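Local structure of CofB (Escherichia coli, 5AX6) at residues I145-K150 with A191-T196. The protein is a minor pilin of the type IVb pilus CFA/III of human enterotoxigenic Escherichia coli, forms a homotrimer and probably takes part in pilus assembly. Sequence-based numbering, arbitrary orientation.
Sequences ILTFDK and AGWRLT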
ATOM      1  N   ILE A 145      18.709 -30.628  25.442  1.00 18.74           N
ATOM      2  CA  ILE A 145      18.536 -31.500  26.599  1.00 19.77           C
ATOM      3  C   ILE A 145      18.406 -30.608  27.817  1.00 22.73           C
ATOM      4  O   ILE A 145      19.313 -29.833  28.126  1.00 21.36           O
ATOM      5  CB  ILE A 145      19.711 -32.494  26.776  1.00 20.81           C
ATOM      6  CG1 ILE A 145      19.667 -33.575  25.688  1.00 25.19           C
ATOM      7  CG2 ILE A 145      19.665 -33.159  28.147  1.00 25.12           C
ATOM      8  CD1 ILE A 145      20.028 -33.066  24.309  1.00 33.16           C
ATOM      9  N   LEU A 146      17.251 -30.688  28.464  1.00 20.37           N
ATOM     10  CA  LEU A 146      16.966 -29.880  29.645  1.00 22.66           C
ATOM     11  C   LEU A 146      17.092 -30.737  30.888  1.00 25.60           C
ATOM     12  O   LEU A 146      16.440 -31.772  30.988  1.00 28.64           O
ATOM     13  CB  LEU A 146      15.563 -29.280  29.569  1.00 28.18           C
ATOM     14  CG  LEU A 146      15.392 -27.993  28.759  1.00 29.64           C
ATOM     15  CD1 LEU A 146      16.102 -28.114  27.434  1.00 31.79           C
ATOM     16  CD2 LEU A 146      13.906 -27.695  28.564  1.00 36.30           C
ATOM     17  N   THR A 147      17.937 -30.312  31.822  1.00 27.64           N
ATOM     18  CA  THR A 147      18.129 -31.067  33.049  1.00 27.38           C
ATOM     19  C   THR A 147      17.166 -30.595  34.141  1.00 36.69           C
ATOM     20  O   THR A 147      16.940 -29.393  34.321  1.00 32.58           O
ATOM     21  CB  THR A 147      19.581 -30.967  33.538  1.00 31.80           C
ATOM     22  OG1 THR A 147      19.739 -31.758  34.720  1.00 42.73           O
ATOM     23  CG2 THR A 147      19.957 -29.513  33.831  1.00 30.13           C
ATOM     24  N   PHE A 148      16.575 -31.568  34.831  1.00 38.77           N
ATOM     25  CA  PHE A 148      15.727 -31.348  35.997  1.00 44.53           C
ATOM     26  C   PHE A 148      16.571 -31.359  37.260  1.00 50.27           C
ATOM     27  O   PHE A 148      17.259 -32.342  37.534  1.00 49.79           O
ATOM     28  CB  PHE A 148      14.672 -32.446  36.125  1.00 47.37           C
ATOM     29  CG  PHE A 148      13.403 -32.195  35.371  1.00 49.62           C
ATOM     30  CD1 PHE A 148      12.565 -31.152  35.722  1.00 56.80           C
ATOM     31  CD2 PHE A 148      13.003 -33.058  34.357  1.00 52.55           C
ATOM     32  CE1 PHE A 148      11.372 -30.946  35.040  1.00 61.92           C
ATOM     33  CE2 PHE A 148      11.813 -32.860  33.676  1.00 50.39           C
ATOM     34  CZ  PHE A 148      10.998 -31.800  34.017  1.00 56.26           C
ATOM     35  N   ASP A 149      16.523 -30.289  38.038  1.00 50.99           N
ATOM     36  CA  ASP A 149      17.140 -30.324  39.355  1.00 62.63           C
ATOM     37  C   ASP A 149      16.070 -30.674  40.390  1.00 71.90           C
ATOM     38  O   ASP A 149      15.376 -29.796  40.906  1.00 67.78           O
ATOM     39  CB  ASP A 149      17.811 -28.991  39.688  1.00 66.21           C
ATOM     40  CG  ASP A 149      18.590 -29.042  40.990  1.00 85.78           C
ATOM     41  OD1 ASP A 149      19.824 -29.244  40.940  1.00 88.22           O
ATOM     42  OD2 ASP A 149      17.966 -28.886  42.063  1.00 84.81           O
ATOM     43  N   LYS A 150      15.935 -31.967  40.679  1.00 69.76           N
ATOM     44  CA  LYS A 150      14.877 -32.454  41.560  1.00 75.62           C
ATOM     45  C   LYS A 150      14.986 -31.856  42.964  1.00 76.17           C
ATOM     46  O   LYS A 150      14.043 -31.245  43.465  1.00 73.02           O
ATOM     47  CB  LYS A 150      14.911 -33.984  41.638  1.00 70.10           C
ATOM     48  CG  LYS A 150      15.829 -34.542  42.722  1.00 78.44           C
ATOM     49  CD  LYS A 150      17.264 -34.055  42.563  1.00 81.77           C
ATOM     50  CE  LYS A 150      17.733 -33.284  43.794  1.00 79.76           C
ATOM     51  NZ  LYS A 150      17.704 -34.116  45.032  1.00 76.35           N
ATOM     52  N   ALA A 191      27.776 -36.073  28.874  1.00 24.13           N
ATOM     53  CA  ALA A 191      27.933 -37.240  28.001  1.00 27.34           C
ATOM     54  C   ALA A 191      27.130 -38.452  28.479  1.00 29.19           C
ATOM     55  O   ALA A 191      27.031 -39.454  27.769  1.00 29.80           O
ATOM     56  CB  ALA A 191      29.399 -37.606  27.878  1.00 29.15           C
ATOM     57  N   GLY A 192      26.551 -38.367  29.670  1.00 31.89           N
ATOM     58  CA  GLY A 192      25.832 -39.495  30.241  1.00 29.67           C
ATOM     59  C   GLY A 192      24.389 -39.654  29.791  1.00 29.11           C
ATOM     60  O   GLY A 192      23.782 -40.699  30.010  1.00 23.07           O
ATOM     61  N   TRP A 193      23.821 -38.613  29.186  1.00 24.04           N
ATOM     62  CA  TRP A 193      22.415 -38.643  28.773  1.00 22.04           C
ATOM     63  C   TRP A 193      22.104 -39.756  27.779  1.00 24.04           C
ATOM     64  O   TRP A 193      22.874 -40.000  26.857  1.00 26.14           O
ATOM     65  CB  TRP A 193      22.022 -37.304  28.137  1.00 23.88           C
ATOM     66  CG  TRP A 193      21.961 -36.159  29.088  1.00 24.99           C
ATOM     67  CD1 TRP A 193      22.780 -35.058  29.110  1.00 18.32           C
ATOM     68  CD2 TRP A 193      21.019 -35.984  30.152  1.00 26.05           C
ATOM     69  NE1 TRP A 193      22.396 -34.208  30.124  1.00 20.36           N
ATOM     70  CE2 TRP A 193      21.319 -34.755  30.779  1.00 27.32           C
ATOM     71  CE3 TRP A 193      19.951 -36.747  30.637  1.00 25.21           C
ATOM     72  CZ2 TRP A 193      20.596 -34.279  31.871  1.00 28.38           C
ATOM     73  CZ3 TRP A 193      19.227 -36.268  31.715  1.00 24.82           C
ATOM     74  CH2 TRP A 193      19.553 -35.045  32.322  1.00 27.44           C
ATOM     75  N   ARG A 194      20.957 -40.408  27.953  1.00 24.53           N
ATOM     76  CA  ARG A 194      20.475 -41.390  26.989  1.00 22.50           C
ATOM     77  C   ARG A 194      18.954 -41.394  27.000  1.00 17.85           C
ATOM     78  O   ARG A 194      18.335 -40.948  27.965  1.00 23.71           O
ATOM     79  CB  ARG A 194      21.004 -42.792  27.314  1.00 22.46           C
ATOM     80  CG  ARG A 194      20.474 -43.307  28.647  1.00 24.25           C
ATOM     81  CD  ARG A 194      20.767 -44.792  28.894  1.00 30.86           C
ATOM     82  NE  ARG A 194      20.364 -45.142  30.254  1.00 32.41           N
ATOM     83  CZ  ARG A 194      21.131 -44.953  31.325  1.00 34.22           C
ATOM     84  NH1 ARG A 194      22.358 -44.456  31.192  1.00 29.73           N
ATOM     85  NH2 ARG A 194      20.672 -45.273  32.529  1.00 40.78           N
ATOM     86  N   LEU A 195      18.347 -41.887  25.929  1.00 22.20           N
ATOM     87  CA  LEU A 195      16.893 -41.988  25.882  1.00 19.73           C
ATOM     88  C   LEU A 195      16.387 -42.937  26.966  1.00 25.67           C
ATOM     89  O   LEU A 195      16.903 -44.037  27.137  1.00 21.98           O
ATOM     90  CB  LEU A 195      16.428 -42.460  24.504  1.00 22.80           C
ATOM     91  CG  LEU A 195      16.752 -41.524  23.344  1.00 27.98           C
ATOM     92  CD1 LEU A 195      16.393 -42.184  22.023  1.00 25.53           C
ATOM     93  CD2 LEU A 195      15.985 -40.215  23.512  1.00 21.91           C
ATOM     94  N   THR A 196      15.397 -42.491  27.718  1.00 24.52           N
ATOM     95  CA  THR A 196      14.696 -43.382  28.627  1.00 30.20           C
ATOM     96  C   THR A 196      13.906 -44.374  27.781  1.00 29.41           C
ATOM     97  O   THR A 196      13.340 -43.993  26.757  1.00 23.63           O
ATOM     98  CB  THR A 196      13.769 -42.597  29.568  1.00 27.20           C
ATOM     99  OG1 THR A 196      14.568 -41.798  30.452  1.00 26.43           O
ATOM    100  CG2 THR A 196      12.885 -43.545  30.387  1.00 29.12           C
TER
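A chi1 of -72° turns CG2 of Ile145 away from the backbone N, while a chi1 of -69° in Trp193 sets CG opposite the carbonyl carbon. The two side chains, from strand 139-148 and from the residue just before strand 194-198 of the pilin domain, run past each other in opposite directions, leaving the methyl over one face of the indole. Ile145 CG2 lies 3.5 Å from the centroid of the Trp193 five-membered ring and 11° off its normal, a CH-pi contact, and 3.5 Å from Trp193 CE2. Thr147, two residues along the strand, meets the benzene rim instead: its CB stands 3.8 Å from Trp193 CZ2, and its OG1 lies at the edge, in the ring plane. The indole NE1 is hydrogen-bonded to Asp124 on the adjoining strand 121-130, which helps fix the ring's rotation. The indole extends over the antiparallel sheet, touching Val183 and Arg185 of strand 179-185. A leucine in place of Trp193 would probably cost the Asp124 carboxylate the indole N-H and the Ile145 methyl its aromatic face. No hydrogen bond joins the two segments; the pair illustrates how one indole serves two chemistries, its face packing on an aliphatic methyl and its N-H paired with a carboxylate.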